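Pilin (Clostridioides difficile, PDB 6T8S) forms the major subunit of the type IV pili of this bacterium, thin surface fibres that probably serve in adhesion and motility. Local coordinates at residues A14-V19 against S97-S102. Numbering follows the deposited sequence.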
# COMPACT_ATOMS: atom_id res chain seq x y z
N ALA A 14 -4.79 15.79 1.67
CA ALA A 14 -5.29 15.07 2.86
C ALA A 14 -5.61 13.61 2.51
O ALA A 14 -5.35 12.73 3.33
CB ALA A 14 -6.49 15.80 3.44
N LYS A 15 -6.09 13.33 1.29
CA LYS A 15 -6.32 11.91 0.87
C LYS A 15 -4.99 11.14 0.89
O LYS A 15 -4.97 9.98 1.35
CB LYS A 15 -6.94 11.88 -0.53
CG LYS A 15 -8.38 12.35 -0.56
CD LYS A 15 -8.97 12.33 -1.94
CE LYS A 15 -10.48 12.44 -1.90
NZ LYS A 15 -11.02 12.66 -3.26
N VAL A 16 -3.93 11.75 0.38
CA VAL A 16 -2.56 11.17 0.42
C VAL A 16 -2.15 10.95 1.89
O VAL A 16 -1.65 9.86 2.21
CB VAL A 16 -1.56 12.05 -0.35
CG1 VAL A 16 -0.12 11.78 0.02
CG2 VAL A 16 -1.78 11.89 -1.85
N ALA A 17 -2.37 11.93 2.77
CA ALA A 17 -1.98 11.80 4.19
C ALA A 17 -2.74 10.62 4.82
O ALA A 17 -2.16 9.89 5.63
CB ALA A 17 -2.24 13.09 4.94
N SER A 18 -4.02 10.43 4.47
CA SER A 18 -4.86 9.31 4.96
C SER A 18 -4.25 7.95 4.58
O SER A 18 -4.19 7.06 5.44
CB SER A 18 -6.27 9.46 4.47
OG SER A 18 -7.08 8.46 5.03
N VAL A 19 -3.76 7.81 3.36
CA VAL A 19 -3.06 6.57 2.93
C VAL A 19 -1.78 6.38 3.76
O VAL A 19 -1.50 5.26 4.21
CB VAL A 19 -2.78 6.59 1.42
CG1 VAL A 19 -1.91 5.40 1.01
CG2 VAL A 19 -4.08 6.63 0.64
N SER A 97 1.34 12.47 -5.99
CA SER A 97 2.51 11.57 -6.12
C SER A 97 3.72 12.19 -5.40
O SER A 97 4.42 11.46 -4.65
CB SER A 97 2.81 11.27 -7.57
OG SER A 97 1.75 10.53 -8.12
N ALA A 98 3.95 13.48 -5.63
CA ALA A 98 5.06 14.26 -5.05
C ALA A 98 4.98 14.20 -3.52
O ALA A 98 6.03 13.95 -2.87
CB ALA A 98 5.04 15.67 -5.56
N LYS A 99 3.80 14.40 -2.95
CA LYS A 99 3.65 14.39 -1.47
C LYS A 99 3.92 12.99 -0.94
O LYS A 99 4.66 12.84 0.07
CB LYS A 99 2.26 14.86 -1.03
CG LYS A 99 2.02 14.67 0.46
CD LYS A 99 0.82 15.39 0.99
CE LYS A 99 0.61 15.15 2.47
NZ LYS A 99 1.77 15.59 3.30
N LEU A 100 3.31 11.97 -1.55
CA LEU A 100 3.45 10.57 -1.10
C LEU A 100 4.95 10.22 -1.06
O LEU A 100 5.44 9.69 -0.04
CB LEU A 100 2.62 9.68 -2.03
CG LEU A 100 2.34 8.27 -1.56
CD1 LEU A 100 1.47 8.25 -0.31
CD2 LEU A 100 1.68 7.48 -2.69
N LEU A 101 5.69 10.57 -2.12
CA LEU A 101 7.14 10.26 -2.22
C LEU A 101 7.95 11.08 -1.21
O LEU A 101 8.89 10.53 -0.62
CB LEU A 101 7.61 10.50 -3.65
CG LEU A 101 7.26 9.38 -4.62
CD1 LEU A 101 7.37 9.86 -6.06
CD2 LEU A 101 8.16 8.17 -4.38
N SER A 102 7.62 12.35 -1.02
CA SER A 102 8.31 13.22 -0.04
C SER A 102 8.16 12.62 1.36
O SER A 102 9.10 12.72 2.16
CB SER A 102 7.78 14.63 -0.06
OG SER A 102 8.19 15.28 -1.25
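One methyl group of Val16 does most of the work where two helices of this pilin meet, a compact example of how a single branched side chain can join neighbouring helices. CG1 rests on the aliphatic start of Lys99, 3.6 Å from its CG, and lies at similar range from CB and CD; these three methylenes, in a nearly straight run, pass over the methyl. The same CG1 comes within 3.9 Å of Leu100 CD1 and also sits 3.8 Å from the backbone N of Leu100, close against the surface of the facing helix. With CG1 anti to the backbone N of Val16 (chi1 161°), this branch is the one that reaches across. The side chains of Val16 and Lys99 point in broadly opposite senses and lie alongside each other, and the lysine runs on across the valine's helix until its CE lies 4.3 Å from Ala17 CB.

These helices are 9-37, the long N-terminal helix that is the hallmark of type IV pilins, and the short helix 94-104, which lies beside it and follows strand 90-92 of the antiparallel sheet. The axes of segments 14-19 and 97-102 approach to 9.5 Å and cross at -35°, running in broadly the same direction, and Val16 faces Leu100 at the nearest backbone positions.

Beyond the apolar patch, the Lys99 chain stays extended until a bend at chi4 (60°) turns its ammonium group aside; NZ forms a salt bridge with Asp103, one helical turn on. Leu100 is buried, and its side chain also touches Glu20 of the long helix and Ile109 of strand 109-110. Further back, Ser97 OG donates a hydrogen bond to Thr126 O, tying helix 94-104 to the chain that precedes strand 128-138.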